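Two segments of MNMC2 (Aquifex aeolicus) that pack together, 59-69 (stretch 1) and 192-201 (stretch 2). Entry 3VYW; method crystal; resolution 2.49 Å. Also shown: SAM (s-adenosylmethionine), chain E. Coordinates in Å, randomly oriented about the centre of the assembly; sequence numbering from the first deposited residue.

Stretch 1 (59-69) IHKTYGEPYHS
Stretch 2, residues 192-201: HDAFSPYKNP

Stretch 1 is a tight hairpin. Strand residues 59-60 and 65-66 are tied by His-60 N to Glu-65 O (2.7 Å) and Glu-65 N to His-60 O (3.2 Å); between them Lys-61 to Tyr-63 take helical phi/psi, and Gly-64 closes the turn at 64/38, a positive phi that favours glycine. Stretch 2 is extended through Phe-195 (-74/169) and Ser-196 (-65/154), then turns helically over 197-199, with Asn-200 N bonded to Ser-196 O at 2.7 Å. In register, Tyr-63 CA lies 5.8 Å from Lys-199 CA, and Glu-65 CA 7.1 Å from Phe-195 CA. The contact buries 486 Å².

Phe-195 (m, chi2 106°) is the hub, with 130 Å² of its surface covered by stretch 1. Its CA-to-CB bond points toward stretch 1, and Tyr-63 (m, chi2 100°) points back, giving an offset stack with centroids 4.5 Å apart, planes at 16° and Tyr-63 CD1 to Phe-195 CD1 at 3.6 Å. The opposite face of Phe-195 meets SAM, with CE1 3.3 Å from C5', so the ring is sandwiched. Its edge addresses the face of Tyr-67 (m, chi2 61°) at 86°, Phe-195 CZ to Tyr-67 CE1 being 3.9 Å; Tyr-67 starts away, but its end comes nearer. His-60 (t) adds CB at 3.8 Å from Phe-195 CZ.

Glu-65 (m, t, chi3 -33°) packs CB 3.7 Å from Phe-195 CD2 and carries its carboxylate to the stretch 2 backbone: Ser-196 N donates to Glu-65 OE1 at 3.2 Å and 160°, a nearly straight bond. Lys-199, off-rotamer at chi1 -94° and chi2 18°, lays CG 3.2 Å from Tyr-63 O.

Asn-200 (t) uses both amide ends: OD1 accepts from Phe-195 N (3.1 Å, 145°), while ND2 donates to SAM N7 (3.3 Å, 164°). Asp-193 (t) accepts from SAM N through OD2 at 3.0 Å.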

# COMPACT_ATOMS: atom_id res chain seq x y z
N ILE A 59 11.71 4.40 10.43
CA ILE A 59 10.86 3.39 11.01
C ILE A 59 9.71 4.11 11.62
O ILE A 59 9.91 5.06 12.31
CB ILE A 59 11.54 2.64 12.14
CG1 ILE A 59 12.88 2.10 11.72
CG2 ILE A 59 10.66 1.51 12.59
CD1 ILE A 59 12.80 0.91 10.82
N HIS A 60 8.51 3.64 11.37
CA HIS A 60 7.35 4.20 12.01
C HIS A 60 7.03 3.40 13.23
O HIS A 60 6.78 2.21 13.16
CB HIS A 60 6.19 4.25 11.04
CG HIS A 60 5.10 5.19 11.44
ND1 HIS A 60 4.45 5.09 12.57
CD2 HIS A 60 4.56 6.26 10.79
CE1 HIS A 60 3.55 6.04 12.65
NE2 HIS A 60 3.62 6.75 11.57
N LYS A 61 7.09 4.05 14.38
CA LYS A 61 6.90 3.45 15.68
C LYS A 61 5.53 2.88 15.97
O LYS A 61 5.43 1.91 16.64
CB LYS A 61 7.30 4.44 16.75
CG LYS A 61 8.76 4.45 17.08
CD LYS A 61 9.28 5.84 17.31
CE LYS A 61 9.28 6.23 18.78
NZ LYS A 61 10.10 7.45 18.99
N THR A 62 4.50 3.53 15.49
CA THR A 62 3.17 3.01 15.55
C THR A 62 2.94 1.73 14.76
O THR A 62 2.36 0.80 15.24
CB THR A 62 2.18 4.06 15.07
OG1 THR A 62 2.40 5.25 15.79
CG2 THR A 62 0.81 3.66 15.34
N TYR A 63 3.35 1.73 13.52
CA TYR A 63 3.20 0.58 12.68
C TYR A 63 4.26 -0.45 12.88
O TYR A 63 4.10 -1.58 12.54
CB TYR A 63 3.21 1.03 11.26
CG TYR A 63 2.05 1.89 10.95
CD1 TYR A 63 2.17 3.25 10.91
CD2 TYR A 63 0.84 1.34 10.70
CE1 TYR A 63 1.10 4.03 10.62
CE2 TYR A 63 -0.22 2.11 10.42
CZ TYR A 63 -0.08 3.44 10.37
OH TYR A 63 -1.15 4.18 10.09
N GLY A 64 5.35 -0.02 13.46
CA GLY A 64 6.50 -0.85 13.66
C GLY A 64 7.17 -1.33 12.42
O GLY A 64 7.63 -2.43 12.37
N GLU A 65 7.23 -0.46 11.43
CA GLU A 65 7.76 -0.78 10.15
C GLU A 65 8.53 0.32 9.52
O GLU A 65 8.28 1.45 9.76
CB GLU A 65 6.63 -1.15 9.24
CG GLU A 65 5.78 -2.24 9.81
CD GLU A 65 5.14 -3.06 8.76
OE1 GLU A 65 4.83 -2.49 7.73
OE2 GLU A 65 4.95 -4.26 8.97
N PRO A 66 9.47 -0.03 8.67
CA PRO A 66 10.13 0.91 7.80
C PRO A 66 9.24 1.39 6.68
O PRO A 66 8.40 0.70 6.22
CB PRO A 66 11.29 0.11 7.26
CG PRO A 66 10.85 -1.26 7.33
CD PRO A 66 9.96 -1.39 8.49
N TYR A 67 9.43 2.62 6.27
CA TYR A 67 8.71 3.17 5.16
C TYR A 67 9.08 2.38 3.93
O TYR A 67 8.30 2.18 3.03
CB TYR A 67 9.05 4.61 5.01
CG TYR A 67 8.27 5.49 5.90
CD1 TYR A 67 8.33 5.37 7.25
CD2 TYR A 67 7.46 6.44 5.37
CE1 TYR A 67 7.61 6.19 8.06
CE2 TYR A 67 6.74 7.25 6.17
CZ TYR A 67 6.81 7.12 7.50
OH TYR A 67 6.07 7.95 8.25
N HIS A 68 10.32 1.93 3.94
CA HIS A 68 10.85 1.11 2.92
C HIS A 68 11.70 0.03 3.45
O HIS A 68 12.19 0.12 4.55
CB HIS A 68 11.62 1.94 1.95
CG HIS A 68 10.77 2.58 0.94
ND1 HIS A 68 10.32 3.81 1.07
CD2 HIS A 68 10.26 2.09 -0.24
CE1 HIS A 68 9.56 4.11 0.02
NE2 HIS A 68 9.53 3.05 -0.78
N SER A 69 11.90 -1.01 2.66
CA SER A 69 12.59 -2.18 3.12
C SER A 69 14.06 -1.95 3.18
O SER A 69 14.66 -1.55 2.25
CB SER A 69 12.28 -3.35 2.20
OG SER A 69 13.43 -4.09 1.91
N HIS A 192 0.60 1.15 -4.71
CA HIS A 192 -0.09 0.94 -3.50
C HIS A 192 0.85 0.62 -2.42
O HIS A 192 1.18 -0.51 -2.22
CB HIS A 192 -1.03 -0.19 -3.72
CG HIS A 192 -2.13 -0.26 -2.74
ND1 HIS A 192 -3.37 -0.08 -3.07
CD2 HIS A 192 -2.12 -0.49 -1.41
CE1 HIS A 192 -4.12 -0.18 -2.01
NE2 HIS A 192 -3.43 -0.44 -0.96
N ASP A 193 1.24 1.61 -1.66
CA ASP A 193 2.32 1.46 -0.74
C ASP A 193 1.96 1.89 0.64
O ASP A 193 2.40 2.89 1.11
CB ASP A 193 3.49 2.28 -1.21
CG ASP A 193 4.75 1.85 -0.62
OD1 ASP A 193 4.80 0.78 -0.05
OD2 ASP A 193 5.72 2.58 -0.70
N ALA A 194 1.13 1.10 1.28
CA ALA A 194 0.79 1.27 2.65
C ALA A 194 1.70 0.41 3.48
O ALA A 194 2.49 -0.32 2.97
CB ALA A 194 -0.64 0.90 2.87
N PHE A 195 1.59 0.52 4.77
CA PHE A 195 2.28 -0.34 5.68
C PHE A 195 1.55 -1.64 5.59
O PHE A 195 0.51 -1.71 5.04
CB PHE A 195 2.30 0.21 7.10
CG PHE A 195 3.21 1.36 7.28
CD1 PHE A 195 2.71 2.61 7.42
CD2 PHE A 195 4.54 1.19 7.28
CE1 PHE A 195 3.53 3.67 7.56
CE2 PHE A 195 5.38 2.25 7.41
CZ PHE A 195 4.87 3.49 7.56
N SER A 196 2.10 -2.68 6.15
CA SER A 196 1.72 -4.02 5.85
C SER A 196 0.29 -4.28 6.28
O SER A 196 -0.21 -3.60 7.12
CB SER A 196 2.72 -4.96 6.47
OG SER A 196 2.11 -5.93 7.22
N PRO A 197 -0.39 -5.21 5.66
CA PRO A 197 -1.83 -5.30 5.80
C PRO A 197 -2.34 -5.57 7.19
O PRO A 197 -3.36 -5.07 7.53
CB PRO A 197 -2.19 -6.42 4.84
CG PRO A 197 -1.17 -6.33 3.80
CD PRO A 197 0.00 -5.57 4.30
N TYR A 198 -1.67 -6.39 7.96
CA TYR A 198 -2.04 -6.59 9.33
C TYR A 198 -1.87 -5.32 10.11
O TYR A 198 -2.66 -4.99 10.95
CB TYR A 198 -1.26 -7.72 9.93
CG TYR A 198 -1.57 -9.05 9.36
CD1 TYR A 198 -0.69 -10.08 9.47
CD2 TYR A 198 -2.73 -9.28 8.69
CE1 TYR A 198 -0.96 -11.31 8.95
CE2 TYR A 198 -3.01 -10.51 8.17
CZ TYR A 198 -2.11 -11.52 8.31
OH TYR A 198 -2.34 -12.73 7.79
N LYS A 199 -0.78 -4.65 9.84
CA LYS A 199 -0.45 -3.38 10.41
C LYS A 199 -1.32 -2.20 10.05
O LYS A 199 -1.57 -1.37 10.87
CB LYS A 199 0.97 -3.03 10.08
CG LYS A 199 1.95 -3.44 11.12
CD LYS A 199 1.31 -4.46 11.99
CE LYS A 199 2.24 -5.60 12.24
NZ LYS A 199 3.22 -5.20 13.26
N ASN A 200 -1.74 -2.14 8.80
CA ASN A 200 -2.41 -1.01 8.21
C ASN A 200 -3.64 -1.46 7.46
O ASN A 200 -3.75 -1.26 6.31
CB ASN A 200 -1.43 -0.42 7.22
CG ASN A 200 -1.57 1.06 7.01
OD1 ASN A 200 -0.73 1.65 6.43
ND2 ASN A 200 -2.60 1.62 7.47
N PRO A 201 -4.58 -2.04 8.15
CA PRO A 201 -5.68 -2.75 7.52
C PRO A 201 -6.64 -1.97 6.63
O PRO A 201 -7.14 -2.56 5.70
CB PRO A 201 -6.37 -3.42 8.69
CG PRO A 201 -5.68 -2.97 9.88
CD PRO A 201 -4.37 -2.49 9.51
N SAM E . 5.22 5.49 -0.34
CA SAM E . 6.12 6.02 0.62
C SAM E . 7.36 6.28 -0.14
O SAM E . 8.28 6.91 0.30
OXT SAM E . 7.41 5.88 -1.27
CB SAM E . 6.14 5.00 1.74
CG SAM E . 4.87 5.22 2.57
SD SAM E . 4.61 4.24 3.86
CE SAM E . 4.84 2.70 3.38
C5' SAM E . 3.04 4.32 4.37
C4' SAM E . 2.36 5.69 4.31
O4' SAM E . 0.95 5.53 4.29
C3' SAM E . 2.62 6.58 5.50
O3' SAM E . 2.83 7.91 5.07
C2' SAM E . 1.34 6.54 6.28
O2' SAM E . 1.16 7.74 7.00
C1' SAM E . 0.32 6.41 5.20
N9 SAM E . -1.01 5.94 5.64
C8 SAM E . -1.29 4.92 6.43
N7 SAM E . -2.59 4.77 6.60
C5 SAM E . -3.18 5.71 5.92
C6 SAM E . -4.55 6.12 5.67
N6 SAM E . -5.59 5.49 6.20
N1 SAM E . -4.75 7.15 4.89
C2 SAM E . -3.76 7.79 4.34
N3 SAM E . -2.51 7.48 4.54
C4 SAM E . -2.14 6.47 5.30